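Local atomic coordinates of AxyAgu115A (Amphibacillus xylanus NBRC 15112, PDB entry 6NPS), a protein that probably acts as a family GH115 alpha-glucuronidase, a glycoside hydrolase that removes glucuronic acid side groups from xylans such as arabinoglucuronoxylan. Residues G172-D177 / P215-A220; W179-N184 / V451-T456; R221-G226 / G254-Y259. The protein carries 3 engineered substitutions. All coordinates share one frame; numbering follows the deposited sequence.

Contact 1 of 3, residues G172-D177 / P215-A220; sequences GFFIND and PAMWSA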
# COMPACT_ATOMS: atom_id res chain seq x y z
N GLY A 172 10.88 -43.08 -14.06
CA GLY A 172 9.45 -42.88 -14.18
C GLY A 172 8.95 -41.62 -13.51
O GLY A 172 9.69 -40.66 -13.30
N PHE A 173 7.67 -41.67 -13.14
CA PHE A 173 7.02 -40.51 -12.57
C PHE A 173 5.97 -40.91 -11.52
O PHE A 173 5.60 -42.08 -11.36
CB PHE A 173 6.41 -39.63 -13.68
CG PHE A 173 5.34 -40.34 -14.54
CD1 PHE A 173 4.01 -40.46 -14.09
CD2 PHE A 173 5.67 -40.84 -15.80
CE1 PHE A 173 3.03 -41.08 -14.89
CE2 PHE A 173 4.69 -41.46 -16.62
CZ PHE A 173 3.36 -41.58 -16.16
N PHE A 174 5.50 -39.88 -10.84
CA PHE A 174 4.60 -39.94 -9.69
C PHE A 174 3.41 -39.06 -10.04
O PHE A 174 3.58 -37.85 -10.27
CB PHE A 174 5.33 -39.38 -8.45
CG PHE A 174 4.49 -39.22 -7.21
CD1 PHE A 174 3.38 -40.03 -6.98
CD2 PHE A 174 4.86 -38.28 -6.24
CE1 PHE A 174 2.63 -39.88 -5.82
CE2 PHE A 174 4.13 -38.14 -5.07
CZ PHE A 174 3.00 -38.94 -4.86
N ILE A 175 2.24 -39.67 -10.18
CA ILE A 175 0.99 -38.92 -10.27
C ILE A 175 0.64 -38.43 -8.87
O ILE A 175 0.29 -39.23 -8.01
CB ILE A 175 -0.13 -39.80 -10.84
CG1 ILE A 175 0.30 -40.40 -12.17
CG2 ILE A 175 -1.47 -39.01 -10.92
CD1 ILE A 175 -0.53 -41.65 -12.48
N ASN A 176 0.70 -37.11 -8.64
CA ASN A 176 0.50 -36.59 -7.29
C ASN A 176 -0.34 -35.32 -7.36
O ASN A 176 -0.74 -34.87 -8.44
CB ASN A 176 1.84 -36.31 -6.60
CG ASN A 176 1.70 -35.96 -5.10
OD1 ASN A 176 2.43 -35.11 -4.57
ND2 ASN A 176 0.75 -36.62 -4.41
N ASP A 177 -0.63 -34.73 -6.20
CA ASP A 177 -1.36 -33.47 -6.13
C ASP A 177 -2.59 -33.53 -7.04
O ASP A 177 -2.88 -32.61 -7.81
CB ASP A 177 -0.44 -32.30 -6.51
CG ASP A 177 1.00 -32.48 -6.00
OD1 ASP A 177 1.18 -32.60 -4.77
OD2 ASP A 177 1.95 -32.52 -6.81
N PRO A 215 1.77 -44.40 -8.16
CA PRO A 215 0.40 -44.09 -8.57
C PRO A 215 -0.23 -43.02 -7.69
O PRO A 215 0.33 -42.57 -6.68
CB PRO A 215 -0.33 -45.41 -8.39
CG PRO A 215 0.36 -46.02 -7.20
CD PRO A 215 1.82 -45.61 -7.31
N ALA A 216 -1.41 -42.58 -8.12
CA ALA A 216 -2.17 -41.64 -7.31
C ALA A 216 -2.53 -42.28 -5.98
O ALA A 216 -2.80 -43.49 -5.89
CB ALA A 216 -3.43 -41.20 -8.06
N MET A 217 -2.48 -41.46 -4.92
CA MET A 217 -2.57 -41.97 -3.57
C MET A 217 -3.32 -41.05 -2.62
O MET A 217 -3.44 -41.40 -1.44
CB MET A 217 -1.16 -42.21 -2.99
CG MET A 217 -0.26 -41.01 -3.20
SD MET A 217 -0.01 -39.85 -1.83
CE MET A 217 1.57 -40.45 -1.24
N TRP A 218 -3.85 -39.91 -3.07
CA TRP A 218 -4.48 -39.02 -2.10
C TRP A 218 -5.86 -39.52 -1.68
O TRP A 218 -6.14 -39.64 -0.48
CB TRP A 218 -4.57 -37.58 -2.63
CG TRP A 218 -3.33 -36.82 -2.26
CD1 TRP A 218 -2.21 -37.33 -1.68
CD2 TRP A 218 -3.09 -35.42 -2.42
NE1 TRP A 218 -1.27 -36.35 -1.49
CE2 TRP A 218 -1.79 -35.16 -1.93
CE3 TRP A 218 -3.85 -34.35 -2.94
CZ2 TRP A 218 -1.23 -33.88 -1.94
CZ3 TRP A 218 -3.29 -33.09 -2.95
CH2 TRP A 218 -1.99 -32.86 -2.45
N SER A 219 -6.76 -39.75 -2.64
CA SER A 219 -8.08 -40.32 -2.36
C SER A 219 -8.30 -41.56 -3.22
O SER A 219 -9.36 -41.77 -3.83
CB SER A 219 -9.19 -39.31 -2.58
OG SER A 219 -9.61 -39.33 -3.94
N ALA A 220 -7.25 -42.37 -3.32
CA ALA A 220 -7.23 -43.54 -4.17
C ALA A 220 -6.39 -44.60 -3.48
O ALA A 220 -5.49 -44.27 -2.70
CB ALA A 220 -6.64 -43.22 -5.56
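The two segments run the same way, end-to-end directions 21° apart, and come closest where Ile175 and Ala216 lie abreast with their CA atoms 5.1 Å from each other. This is the tight, buried part. Ala216 CA points its hydrogen at Ile175 O (3.5 Å) in a CA-H...O contact, while the CG2 branch of Ile175, anti to the backbone N, reaches Ala216 CB at 4.1 Å. Phe174, its CG also anti to the backbone N (chi1 173°), swings its ring across so that the rim meets segment 215-220: CE1 lies 3.6 Å from Pro215 O, in the ring plane. Met217 crosses the same rim at about a right angle, CG 4.1 Å from Phe174 CE1, its chain bent twice.

Strands 170-174 and 212-214 are parallel neighbours joined through helices 181-190 and 195-207, a beta-alpha-beta crossover with an extra helix, and the contact lies at the C-terminal ends of these strands, where TIM barrels build their active sites. Tyr198 of helix 195-207 packs on Ile175 and Pro215.

Farther along, the segments diverge to 7.5 Å between the CA atoms of Asp177 and Trp218. The partly exposed indole of Trp218 spans this looser side, against a poorly ordered Asp177. Asp177 CA sits over the face of the Trp218 six-membered ring, 3.9 Å from its centroid, a CH-pi contact, and a bound glycerol lies near Asn176.

Contact 2 of 3, residues W179-N184 / V451-T456; sequences WPAFGN and VGDIAT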
# COMPACT_ATOMS: atom_id res chain seq x y z
N TRP A 179 -5.89 -33.77 -6.80
CA TRP A 179 -7.19 -33.16 -6.66
C TRP A 179 -7.04 -31.65 -6.70
O TRP A 179 -6.07 -31.12 -6.14
CB TRP A 179 -7.88 -33.57 -5.34
CG TRP A 179 -8.44 -34.98 -5.41
CD1 TRP A 179 -7.83 -36.12 -4.94
CD2 TRP A 179 -9.68 -35.40 -6.00
NE1 TRP A 179 -8.63 -37.22 -5.20
CE2 TRP A 179 -9.77 -36.81 -5.85
CE3 TRP A 179 -10.73 -34.73 -6.64
CZ2 TRP A 179 -10.86 -37.55 -6.31
CZ3 TRP A 179 -11.82 -35.47 -7.10
CH2 TRP A 179 -11.87 -36.86 -6.93
N PRO A 180 -7.96 -30.92 -7.36
CA PRO A 180 -9.21 -31.44 -7.95
C PRO A 180 -9.08 -31.95 -9.40
O PRO A 180 -9.97 -32.65 -9.88
CB PRO A 180 -10.13 -30.22 -7.89
CG PRO A 180 -9.18 -29.06 -8.14
CD PRO A 180 -7.85 -29.45 -7.52
N ALA A 181 -8.00 -31.59 -10.09
CA ALA A 181 -7.87 -31.86 -11.51
C ALA A 181 -8.01 -33.35 -11.88
O ALA A 181 -9.03 -33.76 -12.44
CB ALA A 181 -6.53 -31.32 -12.03
N PHE A 182 -6.97 -34.15 -11.59
CA PHE A 182 -6.94 -35.56 -12.01
C PHE A 182 -8.17 -36.31 -11.51
O PHE A 182 -8.71 -37.16 -12.22
CB PHE A 182 -5.67 -36.22 -11.49
CG PHE A 182 -5.22 -37.42 -12.27
CD1 PHE A 182 -5.61 -38.69 -11.91
CD2 PHE A 182 -4.34 -37.28 -13.32
CE1 PHE A 182 -5.17 -39.80 -12.62
CE2 PHE A 182 -3.90 -38.36 -14.02
CZ PHE A 182 -4.32 -39.64 -13.66
N GLY A 183 -8.61 -36.03 -10.28
CA GLY A 183 -9.75 -36.75 -9.74
C GLY A 183 -10.99 -36.58 -10.60
O GLY A 183 -11.60 -37.56 -11.04
N ASN A 184 -11.35 -35.33 -10.89
CA ASN A 184 -12.48 -35.05 -11.77
C ASN A 184 -12.26 -35.61 -13.18
O ASN A 184 -13.21 -36.05 -13.83
CB ASN A 184 -12.71 -33.55 -11.86
CG ASN A 184 -13.41 -33.01 -10.64
OD1 ASN A 184 -14.63 -32.93 -10.62
ND2 ASN A 184 -12.64 -32.65 -9.62
N VAL A 451 4.91 -35.30 -11.29
CA VAL A 451 4.33 -34.60 -12.44
C VAL A 451 2.92 -34.13 -12.16
O VAL A 451 2.19 -33.83 -13.09
CB VAL A 451 4.33 -35.45 -13.73
CG1 VAL A 451 5.73 -35.68 -14.27
CG2 VAL A 451 3.54 -36.76 -13.48
N GLY A 452 2.50 -34.10 -10.88
CA GLY A 452 1.15 -33.65 -10.59
C GLY A 452 0.08 -34.45 -11.34
O GLY A 452 0.07 -35.68 -11.27
N ASP A 453 -0.79 -33.75 -12.07
CA ASP A 453 -1.84 -34.38 -12.85
C ASP A 453 -1.40 -34.70 -14.27
O ASP A 453 -2.26 -34.94 -15.11
CB ASP A 453 -3.04 -33.44 -12.94
CG ASP A 453 -3.52 -32.99 -11.58
OD1 ASP A 453 -3.01 -31.96 -11.09
OD2 ASP A 453 -4.37 -33.68 -10.98
N ILE A 454 -0.09 -34.69 -14.53
CA ILE A 454 0.55 -35.05 -15.80
C ILE A 454 0.32 -34.02 -16.89
O ILE A 454 1.26 -33.61 -17.57
CB ILE A 454 0.12 -36.44 -16.30
CG1 ILE A 454 0.29 -37.51 -15.20
CG2 ILE A 454 0.93 -36.77 -17.56
CD1 ILE A 454 -0.42 -38.84 -15.49
N ALA A 455 -0.93 -33.62 -17.09
CA ALA A 455 -1.24 -32.68 -18.17
C ALA A 455 -0.39 -31.40 -18.19
O ALA A 455 -0.15 -30.79 -17.16
CB ALA A 455 -2.72 -32.31 -18.13
N THR A 456 0.02 -30.99 -19.41
CA THR A 456 0.94 -29.90 -19.72
C THR A 456 2.38 -30.19 -19.31
O THR A 456 3.29 -29.42 -19.66
CB THR A 456 0.52 -28.54 -19.11
OG1 THR A 456 0.92 -28.47 -17.74
CG2 THR A 456 -1.00 -28.35 -19.20
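One hydrogen bond joins the two segments. Phe182 N, in the first turn of helix 181-190, donates to Asp453 OD2 at 2.7 Å with an N-H...O angle of 144°, although the position of OD2 is less certain than most. Asp453 CG stands anti to its carbonyl carbon (chi1 -54°), which carries the carboxylate across to the helix. Within the segments, Pro180 O takes two bonds from Asn184, a straight one from ND2 (2.7 Å) and one from the backbone N. On the other side a type II' beta turn from Val451 to Ile454, with Gly452 at positive phi, is closed by Ile454 N bonding to Val451 O at 2.8 Å.

Carbon-to-oxygen contacts come next. Ala181 CB rests 3.4 Å from Asp453 OD2. The Phe182 ring, CG anti to the backbone N, presents its edge to Asp453 O, with CD2 3.6 Å away. The one apolar contact is Phe182 CE2 against Ile454 CD1 at 3.8 Å. Met197 and Leu204 of helix 195-207 pack on Phe182 and Ile454, respectively. An alanine in place of Phe182 would probably loosen the seat of Ile454 and leave the turn less firmly packed, though the backbone N-H could remain.

The N-H and the helix start would help to stabilise a negative charge on Asp453, while its burial works against it, so its ionisation may be finely balanced.

Contact 3 of 3, residues R221-G226 / G254-Y259; sequences RFNDDG and GEEYKY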
# COMPACT_ATOMS: atom_id res chain seq x y z
N ARG A 221 -6.68 -45.86 -3.79
CA ARG A 221 -5.88 -46.98 -3.30
C ARG A 221 -5.59 -47.85 -4.52
O ARG A 221 -6.48 -48.58 -4.98
CB ARG A 221 -6.64 -47.78 -2.23
CG ARG A 221 -6.74 -47.05 -0.92
CD ARG A 221 -7.65 -47.81 0.05
NE ARG A 221 -9.04 -47.86 -0.41
CZ ARG A 221 -9.93 -48.78 -0.05
NH1 ARG A 221 -9.59 -49.74 0.81
NH2 ARG A 221 -11.16 -48.75 -0.53
N PHE A 222 -4.36 -47.74 -5.01
CA PHE A 222 -4.00 -48.39 -6.25
C PHE A 222 -4.22 -49.89 -6.14
O PHE A 222 -4.71 -50.51 -7.09
CB PHE A 222 -2.56 -48.06 -6.57
CG PHE A 222 -2.06 -48.66 -7.88
CD1 PHE A 222 -2.32 -48.05 -9.09
CD2 PHE A 222 -1.32 -49.85 -7.86
CE1 PHE A 222 -1.79 -48.61 -10.30
CE2 PHE A 222 -0.85 -50.43 -9.03
CZ PHE A 222 -1.06 -49.78 -10.25
N ASN A 223 -3.93 -50.48 -4.97
CA ASN A 223 -4.07 -51.95 -4.80
C ASN A 223 -5.51 -52.43 -4.70
O ASN A 223 -5.73 -53.65 -4.73
CB ASN A 223 -3.33 -52.45 -3.57
CG ASN A 223 -1.83 -52.26 -3.69
OD1 ASN A 223 -1.27 -52.38 -4.79
ND2 ASN A 223 -1.17 -51.91 -2.58
N ASP A 224 -6.48 -51.51 -4.58
CA ASP A 224 -7.86 -51.85 -4.30
C ASP A 224 -8.87 -51.30 -5.29
O ASP A 224 -10.04 -51.70 -5.22
CB ASP A 224 -8.26 -51.34 -2.90
CG ASP A 224 -7.36 -51.90 -1.79
OD1 ASP A 224 -7.57 -53.06 -1.37
OD2 ASP A 224 -6.44 -51.17 -1.34
N ASP A 225 -8.48 -50.38 -6.18
CA ASP A 225 -9.41 -49.59 -6.99
C ASP A 225 -9.53 -50.10 -8.42
O ASP A 225 -10.04 -49.37 -9.28
CB ASP A 225 -8.97 -48.12 -7.05
CG ASP A 225 -9.17 -47.37 -5.73
OD1 ASP A 225 -9.88 -47.90 -4.83
OD2 ASP A 225 -8.61 -46.25 -5.61
N GLY A 226 -9.01 -51.30 -8.70
CA GLY A 226 -8.89 -51.79 -10.06
C GLY A 226 -10.16 -51.82 -10.87
O GLY A 226 -10.12 -51.52 -12.07
N GLY A 254 -0.99 -44.92 0.90
CA GLY A 254 -1.23 -44.07 2.05
C GLY A 254 -2.63 -44.13 2.62
O GLY A 254 -2.84 -43.84 3.80
N GLU A 255 -3.62 -44.49 1.80
CA GLU A 255 -5.00 -44.52 2.32
C GLU A 255 -5.41 -45.90 2.86
O GLU A 255 -6.49 -46.01 3.48
CB GLU A 255 -5.98 -44.09 1.22
CG GLU A 255 -5.85 -42.62 0.80
CD GLU A 255 -6.49 -41.67 1.81
OE1 GLU A 255 -5.81 -41.23 2.76
OE2 GLU A 255 -7.69 -41.38 1.63
N GLU A 256 -4.59 -46.94 2.67
CA GLU A 256 -5.00 -48.29 3.09
C GLU A 256 -5.27 -48.34 4.59
O GLU A 256 -6.29 -48.88 5.02
CB GLU A 256 -3.95 -49.33 2.70
CG GLU A 256 -3.84 -49.48 1.17
CD GLU A 256 -3.06 -50.73 0.70
OE1 GLU A 256 -3.31 -51.84 1.23
OE2 GLU A 256 -2.20 -50.58 -0.22
N TYR A 257 -4.37 -47.76 5.40
CA TYR A 257 -4.48 -47.93 6.85
C TYR A 257 -5.76 -47.31 7.39
O TYR A 257 -6.35 -47.83 8.36
CB TYR A 257 -3.25 -47.35 7.56
CG TYR A 257 -3.19 -47.71 9.06
CD1 TYR A 257 -3.19 -46.73 10.03
CD2 TYR A 257 -3.11 -49.03 9.48
CE1 TYR A 257 -3.13 -47.03 11.38
CE2 TYR A 257 -3.07 -49.36 10.85
CZ TYR A 257 -3.07 -48.36 11.79
OH TYR A 257 -3.02 -48.65 13.14
N LYS A 258 -6.22 -46.24 6.76
CA LYS A 258 -7.44 -45.58 7.21
C LYS A 258 -8.64 -46.53 7.25
O LYS A 258 -9.50 -46.38 8.12
CB LYS A 258 -7.73 -44.37 6.31
CG LYS A 258 -8.75 -43.44 6.90
CD LYS A 258 -9.24 -42.39 5.91
CE LYS A 258 -9.24 -42.90 4.47
NZ LYS A 258 -9.88 -41.91 3.55
N TYR A 259 -8.72 -47.48 6.32
CA TYR A 259 -9.86 -48.39 6.25
C TYR A 259 -9.67 -49.67 7.05
O TYR A 259 -10.65 -50.37 7.33
CB TYR A 259 -10.14 -48.80 4.79
CG TYR A 259 -10.50 -47.66 3.85
CD1 TYR A 259 -11.84 -47.36 3.57
CD2 TYR A 259 -9.51 -46.90 3.24
CE1 TYR A 259 -12.17 -46.33 2.70
CE2 TYR A 259 -9.84 -45.86 2.38
CZ TYR A 259 -11.16 -45.58 2.11
OH TYR A 259 -11.50 -44.55 1.26
O HOH W 1 -7.49 -50.38 2.81
O HOH W 2 -3.96 -49.69 -2.23
O HOH W 3 -6.26 -52.17 1.31
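The backbones approach between the loop turn at Arg221, where Asp224 N bonds to Arg221 O, and the start of helix 256-260, with the CA atoms of Arg221 and Glu255 6.2 Å apart. Arg221 contributes the largest share of the contact. Its CG, anti to the carbonyl carbon, packs against Glu255 CB, and a bend at chi3 (-65°) then lays the guanidinium flat over the Tyr259 ring. The planes are 16° apart, and Arg221 CZ stands 3.8 Å from the centroid of the Tyr259 ring, almost straight above it, so the stack is also a cation-pi pair. Asp224 CB lies over the opposite face of the guanidinium, and water 1, in plane at its edge, links Arg221 NH1 to Glu256 O. The root of this arm is fixed by a straight bond of 2.7 Å from Arg221 N to Asp225 OD2.

The second set of bonds gathers on the carboxylate of Glu256, whose chain runs extended beyond CG. Asn223 ND2 donates to the syn lone pair of Glu256 OE2 at 2.9 Å, amide and carboxylate planes 86° apart. Asp224 OD2 comes within 4.1 Å of Glu256 OE1; water 3 donates to both oxygens, and water 2 to Asp224 OD2 and weakly to Glu256 OE2 while accepting from Asn223 N. Arg290 pairs with Asp224 and Arg252 with Glu256, so the repulsion between the two acids is probably much reduced.

An arginine-aromatic stack beside a water-bridged acid pair thus joins the loop after strand 212-214 to the start of helix 256-260, which follows the neighbouring strand 241-242, at the C-terminal edge of the TIM barrel.

Overall arrangement
All three contacts gather at the C-terminal ends of parallel TIM-barrel strands, where such enzymes place their active sites. Contact 1 touches both others, its centre about 9 Å from that of contact 2 and about 12 Å from that of contact 3; contacts 2 and 3 stay about 8 Å apart at their nearest atoms. Strands 170-174 and 446-450, first and last of the barrel, lie side by side; contact 1 sits at the end of the first, and contact 2 joins the start of helix 181-190, which follows it, to the loop after the last. Segments of contacts 1 and 2 alternate along the chain; the loop after strand 212-214 supplies 215-220 to contact 1, then 221-226 to contact 3.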